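Local coordinates for protein iodotyrosine deiodinase (Thermotoga neapolitana, PDB 6TYK) that uses FMN to catalyse the reductive dehalogenation of halotyrosines such as 3-iodo-L-tyrosine, releasing iodide and L-tyrosine, at residues Arg11-Pro22 with Pro163-Tyr174. Sequence-based numbering, arbitrary orientation.
Sequences RKTVRRFKKEKP and PVGYPDDPKPKY. With FMN (flavin mononucleotide), chain C.
Phe17 lays its ring against Pro163-Gly165 of strand 156-165: CE1 lies 3.5 Å from Gly165 N, CE2 and CZ meet Pro163 CB, and Val14 CG1 covers one ring face. With CG anti to its carbonyl carbon, chi1 -65° brings the ring back toward the Gly165 backbone, where a side chain would crowd it, although CB points away. Val14 spreads its methyls over Pro167 and Pro170. A single beta bridge, Phe17 with Pro167, ties the backbones through Lys18 N to Tyr166 O (2.9 Å) and Asp168 N to Arg16 O (2.8 Å). At the end away from FMN, Pro22 CG sits over a face of the Tyr166 ring in a CH-pi contact, 3.8 Å from the centroid. Beside the packed core, the Arg16 side is looser and charged. Arg16 NE donates a hydrogen bond to Asp168 O, nearly in line with the carbonyl (177°), while NH2 forms a salt bridge to Asp168 OD2 (3.1 Å). Both segments then enter the nitroreductase-family FMN site. There Lys173, extended alongside Lys12 CB, brings NZ to Arg11 O (2.9 Å); NZ also hydrogen-bonds Lys9 O and forms a salt bridge with Glu36 of the second subunit. A leucine here would probably leave both carbonyls and that glutamate without their ammonium partner. Thr13 N and Tyr174 N bond separate phosphate oxygens, O1P and O3P, whereas Arg15 grips flavin O2 and N1, NH2 reaching N1 at 3.1 Å in the guanidinium plane. Such positive charge beside N1 and O2 would be expected to stabilise negative charge on a reduced flavin.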
loop_
_atom_site.group_PDB
_atom_site.type_symbol
_atom_site.label_atom_id
_atom_site.label_comp_id
_atom_site.label_asym_id
_atom_site.label_seq_id
_atom_site.Cartn_x
_atom_site.Cartn_y
_atom_site.Cartn_z
ATOM N N ARG A 11 14.877 3.595 5.098
ATOM C CA ARG A 11 14.454 2.258 4.708
ATOM C C ARG A 11 14.773 2.013 3.235
ATOM O O ARG A 11 14.477 2.839 2.373
ATOM C CB ARG A 11 12.964 2.060 4.997
ATOM C CG ARG A 11 12.505 0.618 4.902
ATOM C CD ARG A 11 11.841 0.321 3.567
ATOM N NE ARG A 11 11.795 -1.114 3.312
ATOM C CZ ARG A 11 11.961 -1.647 2.106
ATOM N NH1 ARG A 11 12.146 -0.856 1.063
ATOM N NH2 ARG A 11 11.931 -2.960 1.941
ATOM N N LYS A 12 15.405 0.880 2.964
ATOM C CA LYS A 12 15.793 0.527 1.610
ATOM C C LYS A 12 15.668 -0.977 1.438
ATOM O O LYS A 12 15.469 -1.705 2.407
ATOM C CB LYS A 12 17.231 0.953 1.343
ATOM C CG LYS A 12 18.252 0.300 2.257
ATOM C CD LYS A 12 19.636 0.825 1.939
ATOM C CE LYS A 12 20.717 0.142 2.759
ATOM N NZ LYS A 12 20.625 0.450 4.210
ATOM N N THR A 13 15.799 -1.454 0.208
ATOM C CA THR A 13 15.710 -2.886 -0.026
ATOM C C THR A 13 16.839 -3.601 0.693
ATOM O O THR A 13 17.981 -3.130 0.725
ATOM C CB THR A 13 15.846 -3.232 -1.518
ATOM O OG1 THR A 13 15.144 -2.274 -2.316
ATOM C CG2 THR A 13 15.278 -4.622 -1.773
ATOM N N VAL A 14 16.515 -4.755 1.254
ATOM C CA VAL A 14 17.541 -5.643 1.762
ATOM C C VAL A 14 17.398 -6.974 1.038
ATOM O O VAL A 14 16.353 -7.621 1.115
ATOM C CB VAL A 14 17.439 -5.839 3.297
ATOM C CG1 VAL A 14 18.444 -6.895 3.768
ATOM C CG2 VAL A 14 17.665 -4.515 4.019
ATOM N N ARG A 15 18.446 -7.369 0.321
ATOM C CA ARG A 15 18.462 -8.651 -0.380
ATOM C C ARG A 15 19.591 -9.521 0.153
ATOM O O ARG A 15 19.792 -10.635 -0.328
ATOM C CB ARG A 15 18.653 -8.438 -1.886
ATOM C CG ARG A 15 17.534 -7.636 -2.531
ATOM C CD ARG A 15 17.781 -7.402 -4.017
ATOM N NE ARG A 15 16.665 -6.701 -4.658
ATOM C CZ ARG A 15 16.609 -5.388 -4.850
ATOM N NH1 ARG A 15 17.609 -4.610 -4.449
ATOM N NH2 ARG A 15 15.555 -4.855 -5.451
ATOM N N ARG A 16 20.328 -8.989 1.127
ATOM C CA ARG A 16 21.427 -9.693 1.783
ATOM C C ARG A 16 21.079 -9.819 3.246
ATOM O O ARG A 16 20.983 -8.813 3.954
ATOM C CB ARG A 16 22.737 -8.907 1.671
ATOM C CG ARG A 16 23.340 -8.859 0.286
ATOM C CD ARG A 16 24.615 -8.011 0.262
ATOM N NE ARG A 16 25.569 -8.432 1.286
ATOM C CZ ARG A 16 26.465 -9.402 1.125
ATOM N NH1 ARG A 16 26.557 -10.056 -0.028
ATOM N NH2 ARG A 16 27.272 -9.718 2.125
ATOM N N PHE A 17 20.897 -11.050 3.701
ATOM C CA PHE A 17 20.468 -11.300 5.066
ATOM C C PHE A 17 21.484 -12.110 5.834
ATOM O O PHE A 17 22.211 -12.913 5.261
ATOM C CB PHE A 17 19.149 -12.061 5.059
ATOM C CG PHE A 17 18.018 -11.276 4.473
ATOM C CD1 PHE A 17 17.264 -10.428 5.271
ATOM C CD2 PHE A 17 17.707 -11.378 3.129
ATOM C CE1 PHE A 17 16.237 -9.690 4.738
ATOM C CE2 PHE A 17 16.679 -10.641 2.587
ATOM C CZ PHE A 17 15.932 -9.805 3.394
ATOM N N LYS A 18 21.523 -11.890 7.142
ATOM C CA LYS A 18 22.222 -12.794 8.037
ATOM C C LYS A 18 21.322 -14.001 8.263
ATOM O O LYS A 18 20.108 -13.918 8.082
ATOM C CB LYS A 18 22.488 -12.105 9.372
ATOM C CG LYS A 18 23.389 -10.891 9.277
ATOM C CD LYS A 18 23.577 -10.248 10.637
ATOM C CE LYS A 18 24.378 -8.960 10.543
ATOM N NZ LYS A 18 24.561 -8.319 11.880
ATOM N N LYS A 19 21.902 -15.126 8.660
ATOM C CA LYS A 19 21.085 -16.299 8.965
ATOM C C LYS A 19 20.536 -16.275 10.390
ATOM O O LYS A 19 19.560 -16.969 10.698
ATOM C CB LYS A 19 21.852 -17.595 8.688
ATOM C CG LYS A 19 22.002 -17.890 7.197
ATOM C CD LYS A 19 22.330 -19.353 6.912
ATOM C CE LYS A 19 23.806 -19.657 7.127
ATOM N NZ LYS A 19 24.176 -21.004 6.603
ATOM N N GLU A 20 21.147 -15.463 11.251
ATOM C CA GLU A 20 20.698 -15.379 12.633
ATOM C C GLU A 20 19.224 -15.014 12.691
ATOM O O GLU A 20 18.756 -14.124 11.973
ATOM C CB GLU A 20 21.559 -14.426 13.467
ATOM C CG GLU A 20 21.833 -13.072 12.854
ATOM C CD GLU A 20 22.586 -12.164 13.812
ATOM O OE1 GLU A 20 22.230 -12.142 15.012
ATOM O OE2 GLU A 20 23.538 -11.484 13.374
ATOM N N LYS A 21 18.495 -15.730 13.536
ATOM C CA LYS A 21 17.044 -15.621 13.584
ATOM C C LYS A 21 16.594 -14.542 14.549
ATOM O O LYS A 21 16.809 -14.660 15.748
ATOM C CB LYS A 21 16.435 -16.948 14.018
ATOM C CG LYS A 21 16.745 -18.103 13.086
ATOM C CD LYS A 21 16.232 -19.398 13.673
ATOM C CE LYS A 21 16.510 -20.562 12.742
ATOM N NZ LYS A 21 16.294 -21.847 13.439
ATOM N N PRO A 22 15.940 -13.494 14.032
ATOM C CA PRO A 22 15.331 -12.506 14.921
ATOM C C PRO A 22 14.260 -13.165 15.770
ATOM O O PRO A 22 13.638 -14.139 15.333
ATOM C CB PRO A 22 14.672 -11.519 13.949
ATOM C CG PRO A 22 15.363 -11.724 12.639
ATOM C CD PRO A 22 15.712 -13.179 12.612
ATOM N N PRO A 163 10.956 -11.704 2.236
ATOM C CA PRO A 163 12.031 -12.246 3.066
ATOM C C PRO A 163 12.328 -11.244 4.169
ATOM O O PRO A 163 12.405 -10.043 3.896
ATOM C CB PRO A 163 13.214 -12.357 2.098
ATOM C CG PRO A 163 12.588 -12.323 0.726
ATOM C CD PRO A 163 11.394 -11.438 0.858
ATOM N N VAL A 164 12.440 -11.727 5.401
ATOM C CA VAL A 164 12.698 -10.861 6.540
ATOM C C VAL A 164 13.829 -11.427 7.376
ATOM O O VAL A 164 13.882 -12.623 7.642
ATOM C CB VAL A 164 11.451 -10.699 7.426
ATOM C CG1 VAL A 164 11.779 -9.851 8.662
ATOM C CG2 VAL A 164 10.320 -10.063 6.627
ATOM N N GLY A 165 14.738 -10.556 7.785
ATOM C CA GLY A 165 15.816 -10.957 8.662
ATOM C C GLY A 165 16.689 -9.758 8.947
ATOM O O GLY A 165 16.352 -8.629 8.592
ATOM N N TYR A 166 17.810 -9.999 9.608
ATOM C CA TYR A 166 18.763 -8.938 9.874
ATOM C C TYR A 166 19.536 -8.651 8.600
ATOM O O TYR A 166 19.976 -9.576 7.920
ATOM C CB TYR A 166 19.735 -9.378 10.968
ATOM C CG TYR A 166 19.075 -9.560 12.311
ATOM C CD1 TYR A 166 18.465 -8.491 12.942
ATOM C CD2 TYR A 166 19.066 -10.796 12.949
ATOM C CE1 TYR A 166 17.870 -8.637 14.174
ATOM C CE2 TYR A 166 18.468 -10.951 14.186
ATOM C CZ TYR A 166 17.870 -9.869 14.789
ATOM O OH TYR A 166 17.272 -10.008 16.019
ATOM N N PRO A 167 19.715 -7.364 8.273
ATOM C CA PRO A 167 20.448 -7.021 7.055
ATOM C C PRO A 167 21.909 -7.403 7.179
ATOM O O PRO A 167 22.500 -7.318 8.267
ATOM C CB PRO A 167 20.321 -5.493 6.981
ATOM C CG PRO A 167 19.147 -5.166 7.852
ATOM C CD PRO A 167 19.218 -6.166 8.964
ATOM N N ASP A 168 22.491 -7.817 6.062
ATOM C CA ASP A 168 23.907 -8.133 6.021
ATOM C C ASP A 168 24.604 -7.213 5.037
ATOM O O ASP A 168 24.934 -7.610 3.913
ATOM C CB ASP A 168 24.120 -9.587 5.616
ATOM C CG ASP A 168 25.575 -9.937 5.526
ATOM O OD1 ASP A 168 26.349 -9.346 6.297
ATOM O OD2 ASP A 168 25.956 -10.762 4.680
ATOM N N ASP A 169 24.822 -5.980 5.477
ATOM C CA ASP A 169 25.419 -4.937 4.647
ATOM C C ASP A 169 24.769 -4.809 3.276
ATOM O O ASP A 169 25.400 -5.043 2.246
ATOM C CB ASP A 169 26.923 -5.139 4.503
ATOM C CG ASP A 169 27.606 -3.912 3.933
ATOM O OD1 ASP A 169 27.069 -2.799 4.109
ATOM O OD2 ASP A 169 28.670 -4.050 3.312
ATOM N N PRO A 170 23.501 -4.403 3.267
ATOM C CA PRO A 170 22.763 -4.262 2.013
ATOM C C PRO A 170 23.297 -3.122 1.159
ATOM O O PRO A 170 23.938 -2.190 1.663
ATOM C CB PRO A 170 21.337 -3.961 2.479
ATOM C CG PRO A 170 21.504 -3.344 3.839
ATOM C CD PRO A 170 22.716 -3.984 4.440
ATOM N N LYS A 171 23.032 -3.209 -0.138
ATOM C CA LYS A 171 23.436 -2.179 -1.083
ATOM C C LYS A 171 22.712 -0.870 -0.786
ATOM O O LYS A 171 21.654 -0.864 -0.160
ATOM C CB LYS A 171 23.143 -2.635 -2.511
ATOM C CG LYS A 171 23.913 -3.883 -2.934
ATOM C CD LYS A 171 25.409 -3.643 -2.903
ATOM C CE LYS A 171 25.799 -2.521 -3.848
ATOM N NZ LYS A 171 27.257 -2.228 -3.784
ATOM N N PRO A 172 23.283 0.250 -1.237
ATOM C CA PRO A 172 22.675 1.551 -0.956
ATOM C C PRO A 172 21.303 1.727 -1.597
ATOM O O PRO A 172 20.981 1.113 -2.621
ATOM C CB PRO A 172 23.660 2.537 -1.582
ATOM C CG PRO A 172 24.952 1.810 -1.606
ATOM C CD PRO A 172 24.583 0.389 -1.910
ATOM N N LYS A 173 20.510 2.594 -0.984
ATOM C CA LYS A 173 19.211 2.946 -1.514
ATOM C C LYS A 173 19.384 3.568 -2.892
ATOM O O LYS A 173 20.350 4.302 -3.134
ATOM C CB LYS A 173 18.515 3.924 -0.575
ATOM C CG LYS A 173 17.035 4.064 -0.863
ATOM C CD LYS A 173 16.309 4.846 0.223
ATOM C CE LYS A 173 14.836 4.979 -0.124
ATOM N NZ LYS A 173 14.004 5.377 1.029
ATOM N N TYR A 174 18.469 3.261 -3.808
ATOM C CA TYR A 174 18.518 3.895 -5.120
ATOM C C TYR A 174 17.980 5.320 -5.008
ATOM O O TYR A 174 17.354 5.678 -4.015
ATOM C CB TYR A 174 17.699 3.114 -6.139
ATOM C CG TYR A 174 18.196 1.704 -6.404
ATOM C CD1 TYR A 174 19.535 1.358 -6.241
ATOM C CD2 TYR A 174 17.321 0.722 -6.831
ATOM C CE1 TYR A 174 19.980 0.066 -6.490
ATOM C CE2 TYR A 174 17.754 -0.564 -7.085
ATOM C CZ TYR A 174 19.081 -0.892 -6.909
ATOM O OH TYR A 174 19.499 -2.177 -7.163
HETATM N N1 FMN C . 12.865 -6.384 -5.846
HETATM C C2 FMN C . 13.365 -7.551 -6.350
HETATM O O2 FMN C . 14.553 -7.792 -6.235
HETATM N N3 FMN C . 12.544 -8.455 -6.974
HETATM C C4 FMN C . 11.209 -8.204 -7.124
HETATM O O4 FMN C . 10.496 -9.038 -7.695
HETATM C C4A FMN C . 10.690 -7.016 -6.603
HETATM N N5 FMN C . 9.344 -6.741 -6.714
HETATM C C5A FMN C . 8.832 -5.572 -6.176
HETATM C C6 FMN C . 7.472 -5.318 -6.278
HETATM C C7 FMN C . 6.916 -4.168 -5.738
HETATM C C7M FMN C . 5.432 -3.945 -5.875
HETATM C C8 FMN C . 7.739 -3.258 -5.092
HETATM C C8M FMN C . 7.170 -1.998 -4.497
HETATM C C9 FMN C . 9.104 -3.512 -4.990
HETATM C C9A FMN C . 9.664 -4.669 -5.528
HETATM N N10 FMN C . 11.031 -4.932 -5.448
HETATM C C10 FMN C . 11.523 -6.118 -5.945
HETATM C "C1'" FMN C . 11.965 -3.974 -4.764
HETATM C "C2'" FMN C . 12.262 -2.774 -5.691
HETATM O "O2'" FMN C . 13.177 -3.122 -6.725
HETATM C "C3'" FMN C . 12.787 -1.609 -4.846
HETATM O "O3'" FMN C . 11.738 -1.192 -3.991
HETATM C "C4'" FMN C . 13.286 -0.423 -5.671
HETATM O "O4'" FMN C . 14.430 -0.811 -6.420
HETATM C "C5'" FMN C . 13.651 0.748 -4.774
HETATM O "O5'" FMN C . 14.585 0.313 -3.809
HETATM P P FMN C . 15.186 1.329 -2.720
HETATM O O1P FMN C . 16.244 0.510 -1.988
HETATM O O2P FMN C . 14.095 1.713 -1.759
HETATM O O3P FMN C . 15.805 2.495 -3.467
HETATM O O HOH W 1 19.350 -1.932 -1.198
HETATM O O HOH W 2 23.963 -11.855 3.218
HETATM O O HOH W 3 18.648 -12.624 9.876
#